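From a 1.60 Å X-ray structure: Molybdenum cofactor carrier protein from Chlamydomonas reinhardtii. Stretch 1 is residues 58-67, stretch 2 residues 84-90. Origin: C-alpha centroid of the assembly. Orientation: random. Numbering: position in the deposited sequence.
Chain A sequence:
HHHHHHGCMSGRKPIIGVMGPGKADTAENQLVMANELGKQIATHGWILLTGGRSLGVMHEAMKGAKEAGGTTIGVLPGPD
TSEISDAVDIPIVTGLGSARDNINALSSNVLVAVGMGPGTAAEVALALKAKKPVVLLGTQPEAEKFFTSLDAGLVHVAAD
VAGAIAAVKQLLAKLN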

# COMPACT_ATOMS: atom_id res chain seq x y z
N MET A 58 -18.51 10.54 -6.91
CA MET A 58 -18.44 9.06 -6.80
C MET A 58 -19.76 8.52 -6.20
O MET A 58 -20.29 7.51 -6.67
CB MET A 58 -17.17 8.67 -6.03
CG MET A 58 -15.98 9.06 -6.87
SD MET A 58 -14.40 8.37 -6.36
CE MET A 58 -14.33 9.26 -4.93
N HIS A 59 -20.31 9.23 -5.23
CA HIS A 59 -21.58 8.86 -4.65
C HIS A 59 -22.72 8.98 -5.65
O HIS A 59 -23.57 8.14 -5.76
CB HIS A 59 -21.83 9.68 -3.40
CG HIS A 59 -23.14 9.38 -2.74
ND1 HIS A 59 -23.49 8.12 -2.28
CD2 HIS A 59 -24.20 10.18 -2.50
CE1 HIS A 59 -24.72 8.18 -1.78
NE2 HIS A 59 -25.16 9.42 -1.87
N GLU A 60 -22.70 10.04 -6.44
CA GLU A 60 -23.72 10.21 -7.47
C GLU A 60 -23.70 9.10 -8.50
O GLU A 60 -24.76 8.63 -8.90
CB GLU A 60 -23.63 11.57 -8.16
CG GLU A 60 -24.11 12.73 -7.27
CD GLU A 60 -25.60 12.64 -7.00
OE1 GLU A 60 -26.31 12.03 -7.81
OE2 GLU A 60 -26.05 13.14 -5.95
N ALA A 61 -22.50 8.72 -8.93
CA ALA A 61 -22.36 7.66 -9.87
C ALA A 61 -22.95 6.36 -9.26
O ALA A 61 -23.66 5.56 -9.93
CB ALA A 61 -20.92 7.53 -10.25
N MET A 62 -22.66 6.16 -7.98
CA MET A 62 -23.07 4.94 -7.29
C MET A 62 -24.58 4.87 -7.15
O MET A 62 -25.17 3.79 -7.26
CB MET A 62 -22.40 4.86 -5.91
CG MET A 62 -20.89 4.76 -5.96
SD MET A 62 -20.24 3.44 -4.91
CE MET A 62 -21.28 2.07 -5.41
N LYS A 63 -25.20 6.01 -6.89
CA LYS A 63 -26.65 6.09 -6.80
C LYS A 63 -27.31 5.82 -8.12
O LYS A 63 -28.35 5.18 -8.22
CB LYS A 63 -27.06 7.47 -6.32
CG LYS A 63 -26.81 7.66 -4.85
CD LYS A 63 -27.62 8.87 -4.31
CE LYS A 63 -27.06 10.22 -4.82
NZ LYS A 63 -27.96 11.38 -4.54
N GLY A 64 -26.71 6.37 -9.17
CA GLY A 64 -27.19 6.16 -10.53
C GLY A 64 -27.16 4.72 -11.00
O GLY A 64 -28.13 4.20 -11.54
N ALA A 65 -26.03 4.06 -10.75
CA ALA A 65 -25.88 2.66 -11.13
C ALA A 65 -26.86 1.79 -10.37
O ALA A 65 -27.47 0.88 -10.94
CB ALA A 65 -24.47 2.23 -10.80
N LYS A 66 -27.07 2.12 -9.08
CA LYS A 66 -27.95 1.26 -8.24
C LYS A 66 -29.38 1.44 -8.72
O LYS A 66 -30.15 0.46 -8.84
CB LYS A 66 -27.77 1.62 -6.77
CG LYS A 66 -28.68 0.89 -5.70
CD LYS A 66 -28.59 -0.64 -5.69
CE LYS A 66 -27.24 -1.20 -5.99
NZ LYS A 66 -27.43 -2.60 -6.51
N GLU A 67 -29.75 2.66 -9.05
CA GLU A 67 -31.11 2.93 -9.57
C GLU A 67 -31.45 2.18 -10.87
O GLU A 67 -32.59 1.74 -11.09
CB GLU A 67 -31.28 4.44 -9.78
CG GLU A 67 -32.66 4.86 -10.28
CD GLU A 67 -32.75 6.34 -10.70
OE1 GLU A 67 -31.75 7.08 -10.58
OE2 GLU A 67 -33.84 6.76 -11.17
N ILE A 84 -20.99 4.20 4.95
CA ILE A 84 -21.16 3.56 3.62
C ILE A 84 -22.64 3.53 3.22
O ILE A 84 -23.49 3.04 3.98
CB ILE A 84 -20.63 2.11 3.63
CG1 ILE A 84 -19.15 2.07 3.98
CG2 ILE A 84 -20.85 1.41 2.27
CD1 ILE A 84 -18.68 0.65 4.33
N SER A 85 -22.92 4.01 1.99
CA SER A 85 -24.27 4.12 1.47
C SER A 85 -24.83 2.76 1.17
O SER A 85 -24.07 1.84 0.84
CB SER A 85 -24.30 4.93 0.18
OG SER A 85 -25.58 4.88 -0.43
N ASP A 86 -26.15 2.65 1.26
CA ASP A 86 -26.84 1.43 0.87
C ASP A 86 -26.69 1.24 -0.63
O ASP A 86 -26.94 0.13 -1.16
CB ASP A 86 -28.31 1.49 1.27
CG ASP A 86 -28.49 1.62 2.77
OD1 ASP A 86 -27.96 0.75 3.50
OD2 ASP A 86 -29.12 2.61 3.21
N ALA A 87 -26.29 2.29 -1.34
CA ALA A 87 -25.99 2.14 -2.79
C ALA A 87 -24.73 1.31 -3.13
O ALA A 87 -24.52 0.98 -4.30
CB ALA A 87 -25.85 3.48 -3.46
N VAL A 88 -23.87 1.07 -2.14
CA VAL A 88 -22.70 0.23 -2.35
C VAL A 88 -23.12 -1.25 -2.13
O VAL A 88 -23.64 -1.61 -1.08
CB VAL A 88 -21.61 0.61 -1.37
CG1 VAL A 88 -20.40 -0.29 -1.50
CG2 VAL A 88 -21.24 2.08 -1.55
N ASP A 89 -22.91 -2.09 -3.14
CA ASP A 89 -23.13 -3.51 -2.99
C ASP A 89 -21.97 -4.21 -2.29
O ASP A 89 -22.17 -5.04 -1.45
CB ASP A 89 -23.34 -4.15 -4.36
CG ASP A 89 -24.63 -3.77 -5.01
OD1 ASP A 89 -25.64 -3.66 -4.29
OD2 ASP A 89 -24.68 -3.64 -6.24
N ILE A 90 -20.76 -3.92 -2.75
CA ILE A 90 -19.53 -4.63 -2.35
C ILE A 90 -18.55 -3.58 -1.86
O ILE A 90 -17.96 -2.84 -2.69
CB ILE A 90 -18.95 -5.39 -3.51
CG1 ILE A 90 -19.94 -6.47 -4.04
CG2 ILE A 90 -17.62 -6.02 -3.13
CD1 ILE A 90 -19.55 -7.04 -5.36

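A helix (residues 58-67, begun earlier in the chain) packs against a short irregular segment (84-90) through one flank, with His 59, Met 62, Lys 63 and Lys 66 making the contacts; together the two stretches bury 339 Å². The main polar link is a salt bridge near the end of each stretch. Lys 66 NZ lies 3.0 Å from Asp 89 OD2 and donates a hydrogen bond to it; a second, weak hydrogen bond runs from Lys 66 NZ to Asp 89 OD1, also at 3.0 Å, so the ammonium group sits across both carboxylate oxygens. The lysine reaches this position with chi1 t, chi2 and chi3 both p, and chi4 t, a chain bent in the middle rather than fully extended. Asp 89 meets it with chi1 m: its CA-to-CB bond points sideways, but the carboxylate comes nearer to the helix. Lys 66 NZ and Asp 89 OD2 are also hydrogen-bonded elsewhere in the structure.

On its way to the carboxylate, the aliphatic part of Lys 66 covers Ala 87, with Lys 66 CB 4.3 Å from Ala 87 CB and Lys 66 CE 3.9 Å from Ala 87 O. One side chain thus supplies both apolar cover and charge. Ala 87 is buried and points its methyl toward the helix, where the backbones come close: the CA atoms of Lys 63 and Ala 87 are 5.7 Å apart, and Ala 87 CB lies 4.3 Å from Lys 63 CA. A methyl is a side chain short enough to fit this narrow gap. Met 62, also buried, fills the space beside it, its CB 4.5 Å from Ala 87 CB and its CE 3.6 Å from Ala 87 O, while Met 62 SD rests 3.8 Å from Val 88 CG2. The thioether bends to make these contacts, with chi1 m, chi2 between wells at -132° and chi3 p. Val 88 still takes part although its CA-to-CB bond points away from the helix.

The segment presents Ala 87 from a type I turn, Ser 85 to Val 88, closed by the backbone hydrogen bond from Val 88 N to Ser 85 O at 3.1 Å. Ser 85 OG accepts a hydrogen bond from Ala 87 N at 2.8 Å, nearly straight at 163°, so the serine side chain satisfies an amide within the turn. The same oxygen lies at the edge of the His 59 ring, near its plane, 3.7 Å from His 59 CE1; this is a packing contact. With chi1 t, His 59 swings its imidazole nearer to the segment although its CA-to-CB bond points sideways.

From Met 62 to Glu 67 each helix amide is satisfied by the carbonyl four residues back, as in Lys 66 N to Met 62 O at 3.1 Å. Lys 63 contributes little across the boundary: its end leads away, and Lys 63 NZ donates to Glu 60 OE2 at 3.0 Å in a salt bridge one helical turn back.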